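Local coordinates for protein lysozyme (Meretrix lusoria, PDB 4PJ2) that hydrolyses the beta-1,4 linkages of bacterial peptidoglycan, lysing Gram-positive cells, and also cleaves chitin as a secreted invertebrate-type lysozyme, at residues D[11-19]-D[108-118]; D[80-91]-D[98-109]. All coordinates share one frame; numbering follows the deposited sequence.

Contact 1: D[11-19]-D[108-118]; sequences LSCICKMES and YWNRLQKISGC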
loop_
_atom_site.group_PDB
_atom_site.type_symbol
_atom_site.label_atom_id
_atom_site.label_comp_id
_atom_site.label_asym_id
_atom_site.label_seq_id
_atom_site.Cartn_x
_atom_site.Cartn_y
_atom_site.Cartn_z
ATOM N N LEU D 11 -7.115 -5.845 -20.335
ATOM C CA LEU D 11 -7.594 -4.575 -19.815
ATOM C C LEU D 11 -9.112 -4.562 -19.675
ATOM O O LEU D 11 -9.641 -4.094 -18.684
ATOM C CB LEU D 11 -7.129 -3.407 -20.683
ATOM C CG LEU D 11 -5.636 -3.032 -20.553
ATOM C CD1 LEU D 11 -5.262 -1.968 -21.552
ATOM C CD2 LEU D 11 -5.294 -2.531 -19.159
ATOM N N SER D 12 -9.822 -5.096 -20.657
ATOM C CA SER D 12 -11.270 -5.178 -20.582
ATOM C C SER D 12 -11.710 -5.999 -19.367
ATOM O O SER D 12 -12.633 -5.613 -18.639
ATOM C CB SER D 12 -11.804 -5.780 -21.890
ATOM O OG SER D 12 -13.215 -5.969 -21.851
ATOM N N CYS D 13 -11.073 -7.144 -19.158
ATOM C CA CYS D 13 -11.422 -7.989 -18.030
ATOM C C CYS D 13 -11.135 -7.303 -16.703
ATOM O O CYS D 13 -11.947 -7.391 -15.773
ATOM C CB CYS D 13 -10.708 -9.340 -18.132
ATOM S SG CYS D 13 -11.319 -10.366 -19.503
ATOM N N ILE D 14 -10.000 -6.610 -16.592
ATOM C CA ILE D 14 -9.712 -5.876 -15.371
ATOM C C ILE D 14 -10.741 -4.771 -15.168
ATOM O O ILE D 14 -11.215 -4.553 -14.057
ATOM C CB ILE D 14 -8.288 -5.275 -15.385
ATOM C CG1 ILE D 14 -7.258 -6.411 -15.424
ATOM C CG2 ILE D 14 -8.086 -4.366 -14.163
ATOM C CD1 ILE D 14 -5.804 -5.965 -15.670
ATOM N N CYS D 15 -11.081 -4.071 -16.241
ATOM C CA CYS D 15 -12.085 -3.021 -16.174
ATOM C C CYS D 15 -13.415 -3.596 -15.673
ATOM O O CYS D 15 -14.010 -3.070 -14.742
ATOM C CB CYS D 15 -12.215 -2.379 -17.558
ATOM S SG CYS D 15 -13.028 -0.773 -17.599
ATOM N N LYS D 16 -13.849 -4.708 -16.249
ATOM C CA LYS D 16 -15.098 -5.337 -15.809
ATOM C C LYS D 16 -15.031 -5.762 -14.346
ATOM O O LYS D 16 -15.975 -5.572 -13.581
ATOM C CB LYS D 16 -15.422 -6.534 -16.699
ATOM C CG LYS D 16 -15.870 -6.132 -18.097
ATOM C CD LYS D 16 -16.138 -7.324 -18.999
ATOM C CE LYS D 16 -16.532 -6.865 -20.405
ATOM N NZ LYS D 16 -16.946 -7.980 -21.311
ATOM N N MET D 17 -13.890 -6.306 -13.947
ATOM C CA MET D 17 -13.689 -6.730 -12.566
ATOM C C MET D 17 -13.822 -5.567 -11.595
ATOM O O MET D 17 -14.445 -5.706 -10.545
ATOM C CB MET D 17 -12.284 -7.335 -12.431
ATOM C CG MET D 17 -11.956 -7.933 -11.065
ATOM S SD MET D 17 -13.153 -9.247 -10.637
ATOM C CE MET D 17 -12.342 -9.847 -9.141
ATOM N N GLU D 18 -13.244 -4.415 -11.946
ATOM C CA GLU D 18 -13.107 -3.299 -11.009
ATOM C C GLU D 18 -14.397 -2.503 -10.875
ATOM O O GLU D 18 -14.738 -2.057 -9.780
ATOM C CB GLU D 18 -11.985 -2.348 -11.458
ATOM C CG GLU D 18 -10.579 -2.907 -11.302
ATOM C CD GLU D 18 -10.220 -3.211 -9.864
ATOM O OE1 GLU D 18 -10.845 -2.643 -8.942
ATOM O OE2 GLU D 18 -9.274 -4.013 -9.669
ATOM N N SER D 19 -15.077 -2.292 -11.996
ATOM C CA SER D 19 -16.201 -1.360 -12.025
ATOM C C SER D 19 -17.384 -1.816 -12.873
ATOM O O SER D 19 -18.341 -1.074 -13.016
ATOM C CB SER D 19 -15.706 -0.022 -12.588
ATOM O OG SER D 19 -15.285 -0.193 -13.932
ATOM N N TYR D 108 -8.758 -12.703 -6.442
ATOM C CA TYR D 108 -9.083 -11.684 -7.446
ATOM C C TYR D 108 -8.910 -12.254 -8.859
ATOM O O TYR D 108 -9.791 -12.106 -9.705
ATOM C CB TYR D 108 -8.163 -10.466 -7.267
ATOM C CG TYR D 108 -8.360 -9.346 -8.262
ATOM C CD1 TYR D 108 -7.652 -9.328 -9.466
ATOM C CD2 TYR D 108 -9.175 -8.273 -7.979
ATOM C CE1 TYR D 108 -7.801 -8.300 -10.364
ATOM C CE2 TYR D 108 -9.328 -7.232 -8.867
ATOM C CZ TYR D 108 -8.621 -7.252 -10.070
ATOM O OH TYR D 108 -8.724 -6.214 -10.963
ATOM N N TRP D 109 -7.766 -12.895 -9.113
ATOM C CA TRP D 109 -7.488 -13.492 -10.418
ATOM C C TRP D 109 -8.439 -14.660 -10.726
ATOM O O TRP D 109 -8.926 -14.781 -11.846
ATOM C CB TRP D 109 -6.032 -13.961 -10.476
ATOM C CG TRP D 109 -5.706 -14.779 -11.690
ATOM C CD1 TRP D 109 -5.202 -16.041 -11.703
ATOM C CD2 TRP D 109 -5.840 -14.384 -13.067
ATOM N NE1 TRP D 109 -5.013 -16.465 -12.998
ATOM C CE2 TRP D 109 -5.402 -15.469 -13.854
ATOM C CE3 TRP D 109 -6.287 -13.221 -13.708
ATOM C CZ2 TRP D 109 -5.394 -15.426 -15.252
ATOM C CZ3 TRP D 109 -6.282 -13.185 -15.091
ATOM C CH2 TRP D 109 -5.848 -14.281 -15.847
ATOM N N ASN D 110 -8.716 -15.509 -9.729
ATOM C CA ASN D 110 -9.631 -16.630 -9.903
ATOM C C ASN D 110 -11.005 -16.114 -10.272
ATOM O O ASN D 110 -11.677 -16.682 -11.141
ATOM C CB ASN D 110 -9.709 -17.453 -8.613
ATOM C CG ASN D 110 -8.494 -18.341 -8.414
ATOM O OD1 ASN D 110 -7.715 -18.558 -9.340
ATOM N ND2 ASN D 110 -8.337 -18.875 -7.206
ATOM N N ARG D 111 -11.442 -15.060 -9.604
ATOM C CA ARG D 111 -12.764 -14.508 -9.840
ATOM C C ARG D 111 -12.834 -13.734 -11.153
ATOM O O ARG D 111 -13.837 -13.848 -11.877
ATOM C CB ARG D 111 -13.235 -13.651 -8.651
ATOM C CG ARG D 111 -13.488 -14.426 -7.363
ATOM C CD ARG D 111 -14.308 -13.604 -6.363
ATOM N NE ARG D 111 -13.826 -12.228 -6.255
ATOM C CZ ARG D 111 -12.796 -11.846 -5.509
ATOM N NH1 ARG D 111 -12.119 -12.733 -4.784
ATOM N NH2 ARG D 111 -12.446 -10.568 -5.485
ATOM N N LEU D 112 -11.788 -12.977 -11.477
ATOM C CA LEU D 112 -11.808 -12.188 -12.701
ATOM C C LEU D 112 -12.059 -13.089 -13.917
ATOM O O LEU D 112 -12.768 -12.716 -14.844
ATOM C CB LEU D 112 -10.495 -11.406 -12.855
ATOM C CG LEU D 112 -10.217 -10.718 -14.200
ATOM C CD1 LEU D 112 -9.251 -9.551 -13.974
ATOM C CD2 LEU D 112 -9.597 -11.648 -15.246
ATOM N N GLN D 113 -11.499 -14.296 -13.877
ATOM C CA GLN D 113 -11.654 -15.267 -14.968
ATOM C C GLN D 113 -13.027 -15.910 -15.068
ATOM O O GLN D 113 -13.295 -16.608 -16.067
ATOM C CB GLN D 113 -10.653 -16.403 -14.824
ATOM C CG GLN D 113 -9.227 -15.992 -14.986
ATOM C CD GLN D 113 -8.306 -17.145 -14.710
ATOM O OE1 GLN D 113 -7.969 -17.909 -15.612
ATOM N NE2 GLN D 113 -7.929 -17.317 -13.452
ATOM N N LYS D 114 -13.902 -15.643 -14.096
ATOM C CA LYS D 114 -15.294 -16.069 -14.159
ATOM C C LYS D 114 -16.156 -15.067 -14.937
ATOM O O LYS D 114 -17.285 -15.393 -15.322
ATOM C CB LYS D 114 -15.845 -16.236 -12.743
ATOM C CG LYS D 114 -15.005 -17.131 -11.854
ATOM C CD LYS D 114 -15.710 -17.332 -10.551
ATOM C CE LYS D 114 -14.792 -17.523 -9.386
ATOM N NZ LYS D 114 -15.514 -18.213 -8.281
ATOM N N ILE D 115 -15.654 -13.860 -15.172
ATOM C CA ILE D 115 -16.406 -12.882 -15.950
ATOM C C ILE D 115 -16.549 -13.365 -17.402
ATOM O O ILE D 115 -15.582 -13.842 -18.003
ATOM C CB ILE D 115 -15.690 -11.526 -15.934
ATOM C CG1 ILE D 115 -15.584 -11.023 -14.489
ATOM C CG2 ILE D 115 -16.416 -10.526 -16.848
ATOM C CD1 ILE D 115 -14.803 -9.717 -14.323
ATOM N N SER D 116 -17.747 -13.269 -17.964
ATOM C CA SER D 116 -17.973 -13.741 -19.323
ATOM C C SER D 116 -16.928 -13.233 -20.331
ATOM O O SER D 116 -16.754 -12.025 -20.518
ATOM C CB SER D 116 -19.380 -13.358 -19.765
ATOM O OG SER D 116 -20.311 -13.737 -18.768
ATOM N N GLY D 117 -16.221 -14.175 -20.952
ATOM C CA GLY D 117 -15.247 -13.869 -21.986
ATOM C C GLY D 117 -13.835 -13.697 -21.454
ATOM O O GLY D 117 -12.925 -13.382 -22.230
ATOM N N CYS D 118 -13.641 -13.920 -20.150
ATOM C CA CYS D 118 -12.349 -13.689 -19.505
ATOM C C CYS D 118 -11.657 -14.961 -19.024
ATOM O O CYS D 118 -10.589 -14.874 -18.430
ATOM C CB CYS D 118 -12.506 -12.743 -18.303
ATOM S SG CYS D 118 -13.032 -11.151 -18.738
#
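The ring of Y108 meets M17 over one face and E18 at its edge, where the carboxylate oxygen OE2 approaches close to the ring plane. On the face, M17 CE stands 4.2 Å from the centroid of the Y108 ring in a CH-pi contact, with SD higher above the same ring, so the pair forms a Met-aromatic contact. This joins helix 8-19 to helix 106-112 in the glycoside hydrolase family 22 lysozyme fold; the axes of their segments cross at 103° and come within 10.6 Å.

The M17 chain leaves with CG anti to the backbone N (chi1 -175°) and bends at chi2, which lays CG on Y108 CE2 at 3.5 Å and carries the methyl on to the side chain of R111. At the ring's edge, Y108 OH donates to E18 OE2 at 2.6 Å, meeting the anti side of the carboxylate from 29° out of its plane. E18 is the predicted proton donor, and in this crystal the same OE2 is also hydrogen-bonded by S86 of the bound putative exported protein. Y108 would thereby be a second-shell residue, consistent with positioning the predicted proton donor.

Away from the ring, L112 spreads its two methyls over the helix, CD1 against I14 and CD2 against C13 CB. I115 CD1 presses on the backbone of M17, 3.6 Å from its N, while I115 CG2 touches CD and CB of K16, the two side chains crossing at a slant. At the end of the type II turn from I115 to C118, a disulfide ties the chain back to the helix, C13 SG to C118 SG at 2.0 Å.

Contact 2: D[80-91]-D[98-109]; sequences AGCPLRCEGFAR and RGCKKGSTIGYW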
loop_
_atom_site.group_PDB
_atom_site.type_symbol
_atom_site.label_atom_id
_atom_site.label_comp_id
_atom_site.label_asym_id
_atom_site.label_seq_id
_atom_site.Cartn_x
_atom_site.Cartn_y
_atom_site.Cartn_z
ATOM N N ALA D 80 9.185 -7.283 -10.828
ATOM C CA ALA D 80 8.649 -8.042 -9.700
ATOM C C ALA D 80 8.704 -9.555 -9.961
ATOM O O ALA D 80 8.380 -10.341 -9.068
ATOM C CB ALA D 80 7.211 -7.625 -9.426
ATOM N N GLY D 81 9.081 -9.965 -11.171
ATOM C CA GLY D 81 9.067 -11.373 -11.551
ATOM C C GLY D 81 7.713 -11.869 -12.027
ATOM O O GLY D 81 7.453 -13.065 -12.057
ATOM N N CYS D 82 6.856 -10.935 -12.413
ATOM C CA CYS D 82 5.514 -11.304 -12.843
ATOM C C CYS D 82 5.507 -11.894 -14.226
ATOM O O CYS D 82 6.278 -11.500 -15.088
ATOM C CB CYS D 82 4.567 -10.111 -12.879
ATOM S SG CYS D 82 4.385 -9.236 -11.350
ATOM N N PRO D 83 4.602 -12.865 -14.440
ATOM C CA PRO D 83 4.387 -13.305 -15.817
ATOM C C PRO D 83 3.781 -12.150 -16.607
ATOM O O PRO D 83 2.889 -11.463 -16.100
ATOM C CB PRO D 83 3.417 -14.481 -15.671
ATOM C CG PRO D 83 2.819 -14.340 -14.362
ATOM C CD PRO D 83 3.739 -13.579 -13.482
ATOM N N LEU D 84 4.291 -11.891 -17.809
ATOM C CA LEU D 84 3.818 -10.748 -18.596
ATOM C C LEU D 84 2.615 -11.128 -19.439
ATOM O O LEU D 84 2.657 -11.200 -20.674
ATOM C CB LEU D 84 4.957 -10.160 -19.438
ATOM C CG LEU D 84 6.173 -9.743 -18.614
ATOM C CD1 LEU D 84 7.275 -9.219 -19.523
ATOM C CD2 LEU D 84 5.797 -8.708 -17.566
ATOM N N ARG D 85 1.536 -11.391 -18.721
ATOM C CA ARG D 85 0.235 -11.672 -19.292
ATOM C C ARG D 85 -0.768 -11.311 -18.217
ATOM O O ARG D 85 -0.393 -10.885 -17.119
ATOM C CB ARG D 85 0.107 -13.134 -19.679
ATOM C CG ARG D 85 0.479 -14.131 -18.600
ATOM C CD ARG D 85 0.230 -15.529 -19.120
ATOM N NE ARG D 85 0.896 -16.564 -18.340
ATOM C CZ ARG D 85 1.052 -17.813 -18.766
ATOM N NH1 ARG D 85 0.596 -18.174 -19.962
ATOM N NH2 ARG D 85 1.665 -18.709 -18.004
ATOM N N CYS D 86 -2.052 -11.508 -18.509
ATOM C CA CYS D 86 -3.078 -10.951 -17.651
ATOM C C CYS D 86 -3.023 -11.472 -16.220
ATOM O O CYS D 86 -3.268 -10.696 -15.302
ATOM C CB CYS D 86 -4.463 -11.163 -18.268
ATOM S SG CYS D 86 -5.681 -9.956 -17.645
ATOM N N GLU D 87 -2.666 -12.737 -16.004
ATOM C CA GLU D 87 -2.580 -13.245 -14.637
ATOM C C GLU D 87 -1.666 -12.330 -13.827
ATOM O O GLU D 87 -1.996 -11.946 -12.707
ATOM C CB GLU D 87 -2.061 -14.686 -14.546
ATOM C CG GLU D 87 -1.924 -15.129 -13.071
ATOM C CD GLU D 87 -1.241 -16.465 -12.862
ATOM O OE1 GLU D 87 -0.659 -17.015 -13.820
ATOM O OE2 GLU D 87 -1.274 -16.957 -11.709
ATOM N N GLY D 88 -0.520 -11.972 -14.399
ATOM C CA GLY D 88 0.414 -11.083 -13.735
ATOM C C GLY D 88 -0.122 -9.671 -13.601
ATOM O O GLY D 88 -0.126 -9.089 -12.509
ATOM N N PHE D 89 -0.591 -9.113 -14.710
ATOM C CA PHE D 89 -1.003 -7.714 -14.724
ATOM C C PHE D 89 -2.220 -7.469 -13.831
ATOM O O PHE D 89 -2.290 -6.461 -13.140
ATOM C CB PHE D 89 -1.300 -7.231 -16.141
ATOM C CG PHE D 89 -0.124 -7.327 -17.098
ATOM C CD1 PHE D 89 -0.304 -7.859 -18.370
ATOM C CD2 PHE D 89 1.145 -6.857 -16.750
ATOM C CE1 PHE D 89 0.760 -7.944 -19.264
ATOM C CE2 PHE D 89 2.218 -6.942 -17.660
ATOM C CZ PHE D 89 2.014 -7.482 -18.907
ATOM N N ALA D 90 -3.212 -8.363 -13.897
ATOM C CA ALA D 90 -4.377 -8.253 -13.018
ATOM C C ALA D 90 -3.968 -8.264 -11.547
ATOM O O ALA D 90 -4.495 -7.487 -10.737
ATOM C CB ALA D 90 -5.387 -9.386 -13.324
ATOM N N ARG D 91 -3.085 -9.184 -11.187
ATOM C CA ARG D 91 -2.650 -9.297 -9.796
ATOM C C ARG D 91 -1.807 -8.084 -9.334
ATOM O O ARG D 91 -1.907 -7.678 -8.190
ATOM C CB ARG D 91 -1.937 -10.630 -9.538
ATOM C CG ARG D 91 -2.880 -11.839 -9.683
ATOM C CD ARG D 91 -2.192 -13.174 -9.451
ATOM N NE ARG D 91 -1.695 -13.334 -8.090
ATOM C CZ ARG D 91 -0.854 -14.286 -7.700
ATOM N NH1 ARG D 91 -0.394 -15.182 -8.572
ATOM N NH2 ARG D 91 -0.449 -14.324 -6.437
ATOM N N ARG D 98 4.161 -5.804 -6.189
ATOM C CA ARG D 98 4.453 -7.221 -6.016
ATOM C C ARG D 98 3.173 -8.046 -5.891
ATOM O O ARG D 98 3.205 -9.171 -5.400
ATOM C CB ARG D 98 5.315 -7.442 -4.776
ATOM C CG ARG D 98 6.679 -6.785 -4.852
ATOM C CD ARG D 98 7.638 -7.380 -3.837
ATOM N NE ARG D 98 7.975 -8.780 -4.124
ATOM C CZ ARG D 98 7.501 -9.836 -3.459
ATOM N NH1 ARG D 98 6.654 -9.687 -2.449
ATOM N NH2 ARG D 98 7.883 -11.058 -3.811
ATOM N N GLY D 99 2.050 -7.494 -6.341
ATOM C CA GLY D 99 0.768 -8.180 -6.239
ATOM C C GLY D 99 0.777 -9.576 -6.830
ATOM O O GLY D 99 0.147 -10.494 -6.302
ATOM N N CYS D 100 1.485 -9.756 -7.935
ATOM C CA CYS D 100 1.559 -11.050 -8.593
ATOM C C CYS D 100 2.288 -12.112 -7.762
ATOM O O CYS D 100 2.274 -13.286 -8.115
ATOM C CB CYS D 100 2.228 -10.896 -9.960
ATOM S SG CYS D 100 3.990 -10.590 -9.871
ATOM N N LYS D 101 2.913 -11.701 -6.661
ATOM C CA LYS D 101 3.594 -12.636 -5.761
ATOM C C LYS D 101 2.890 -12.805 -4.415
ATOM O O LYS D 101 3.397 -13.503 -3.544
ATOM C CB LYS D 101 5.030 -12.177 -5.519
ATOM C CG LYS D 101 5.862 -12.052 -6.780
ATOM C CD LYS D 101 5.947 -13.365 -7.529
ATOM C CE LYS D 101 6.853 -13.242 -8.733
ATOM N NZ LYS D 101 6.845 -14.488 -9.541
ATOM N N LYS D 102 1.737 -12.168 -4.245
ATOM C CA LYS D 102 1.034 -12.173 -2.959
ATOM C C LYS D 102 -0.246 -12.972 -3.025
ATOM O O LYS D 102 -1.016 -12.859 -3.973
ATOM C CB LYS D 102 0.768 -10.740 -2.532
ATOM C CG LYS D 102 2.076 -10.057 -2.244
ATOM C CD LYS D 102 1.949 -8.627 -1.877
ATOM C CE LYS D 102 3.326 -8.114 -1.510
ATOM N NZ LYS D 102 3.814 -8.672 -0.210
ATOM N N GLY D 103 -0.460 -13.791 -2.003
ATOM C CA GLY D 103 -1.626 -14.638 -1.952
ATOM C C GLY D 103 -2.907 -13.843 -1.921
ATOM O O GLY D 103 -3.956 -14.342 -2.315
ATOM N N SER D 104 -2.816 -12.600 -1.466
ATOM C CA SER D 104 -3.991 -11.748 -1.323
ATOM C C SER D 104 -4.697 -11.444 -2.630
ATOM O O SER D 104 -5.848 -11.033 -2.622
ATOM C CB SER D 104 -3.620 -10.420 -0.669
ATOM O OG SER D 104 -2.655 -9.758 -1.480
ATOM N N THR D 105 -4.021 -11.618 -3.764
ATOM C CA THR D 105 -4.585 -11.320 -5.072
ATOM C C THR D 105 -5.019 -12.580 -5.854
ATOM O O THR D 105 -5.463 -12.467 -6.978
ATOM C CB THR D 105 -3.554 -10.562 -5.947
ATOM O OG1 THR D 105 -2.419 -11.409 -6.148
ATOM C CG2 THR D 105 -3.138 -9.245 -5.284
ATOM N N ILE D 106 -4.815 -13.764 -5.274
ATOM C CA ILE D 106 -5.159 -15.024 -5.956
ATOM C C ILE D 106 -6.655 -15.138 -6.204
ATOM O O ILE D 106 -7.060 -15.515 -7.292
ATOM C CB ILE D 106 -4.665 -16.264 -5.173
ATOM C CG1 ILE D 106 -3.139 -16.342 -5.234
ATOM C CG2 ILE D 106 -5.291 -17.571 -5.728
ATOM C CD1 ILE D 106 -2.547 -17.404 -4.338
ATOM N N GLY D 107 -7.468 -14.818 -5.198
ATOM C CA GLY D 107 -8.913 -14.861 -5.359
ATOM C C GLY D 107 -9.366 -13.891 -6.429
ATOM O O GLY D 107 -10.214 -14.226 -7.259
ATOM N N TYR D 108 -8.758 -12.703 -6.442
ATOM C CA TYR D 108 -9.083 -11.684 -7.446
ATOM C C TYR D 108 -8.910 -12.254 -8.859
ATOM O O TYR D 108 -9.791 -12.106 -9.705
ATOM C CB TYR D 108 -8.163 -10.466 -7.267
ATOM C CG TYR D 108 -8.360 -9.346 -8.262
ATOM C CD1 TYR D 108 -7.652 -9.328 -9.466
ATOM C CD2 TYR D 108 -9.175 -8.273 -7.979
ATOM C CE1 TYR D 108 -7.801 -8.300 -10.364
ATOM C CE2 TYR D 108 -9.328 -7.232 -8.867
ATOM C CZ TYR D 108 -8.621 -7.252 -10.070
ATOM O OH TYR D 108 -8.724 -6.214 -10.963
ATOM N N TRP D 109 -7.766 -12.895 -9.113
ATOM C CA TRP D 109 -7.488 -13.492 -10.418
ATOM C C TRP D 109 -8.439 -14.660 -10.726
ATOM O O TRP D 109 -8.926 -14.781 -11.846
ATOM C CB TRP D 109 -6.032 -13.961 -10.476
ATOM C CG TRP D 109 -5.706 -14.779 -11.690
ATOM C CD1 TRP D 109 -5.202 -16.041 -11.703
ATOM C CD2 TRP D 109 -5.840 -14.384 -13.067
ATOM N NE1 TRP D 109 -5.013 -16.465 -12.998
ATOM C CE2 TRP D 109 -5.402 -15.469 -13.854
ATOM C CE3 TRP D 109 -6.287 -13.221 -13.708
ATOM C CZ2 TRP D 109 -5.394 -15.426 -15.252
ATOM C CZ3 TRP D 109 -6.282 -13.185 -15.091
ATOM C CH2 TRP D 109 -5.848 -14.281 -15.847
#
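The backbones approach most closely where the CA atoms of R91 and C100 lie 4.7 Å apart, near enough for the CA-H of G99 to point at R91 O, with 3.3 Å between G99 CA and that oxygen. R91 makes the largest single contribution. Its chain bends at chi3 (64°) and turns the guanidinium toward the 3-10 turns, where two bonds lie in its plane: NE to T105 OG1 at 2.8 Å and almost straight (174°), and NH2 to K102 O at 2.9 Å. That carbonyl receives NH2 from above its plane, while T105 N reaches it from the opposite face. I106 CG1 covers one face of the guanidinium and C100 O lies over the other, too poorly angled to be bonded but placed where it would probably ease the positive charge. R91 NH1 also forms a long salt bridge, 3.7 Å, with E87 OE2 of its own helix.

These bonds join helix 86-95 to the 3-10 turns that lead into helix 106-112 of this i-type lysozyme, a connection that holds C100, and the bonded carbonyl belongs to K102, a substrate-binding residue.

W109 enters helix 86-95 as a knob among C86, E87, A90 and R91. E87 CA sits over the face of its six-membered ring, 3.4 Å from the centroid and 5° off the normal, and E87 CG continues over the five-membered ring near NE1. C86, whose sulfur is bonded to C10, approaches the same indole obliquely. A90 CB lies near the plane of the Y108 ring, at its edge. At the far end, C82 SG joins C100 SG at 2.0 Å, and K101 NZ donates to G81 O at 3.0 Å from above the carbonyl plane.

In the fold
The two contacts show how one short helix can serve two partners. Helix 106-112 belongs to both, sharing Y108 and W109 between them: it meets helix 8-19 in contact 1 and helix 86-95 in contact 2. Their centres are about 13 Å apart, and the contacts touch where I14 and L112 of contact 1 pack on A90 of contact 2. The segments of contact 2 are only 7 residues apart and fall between 11-19 and the end of 108-118, whereas contact 1, spanning 89 residues, joins parts near the two ends of the chain. The result is a three-helix arrangement beside the active site: E18 touches the substrate-binding H93, and Y108 lies close to N94, a probable substrate residue; K102 belongs to contact 2.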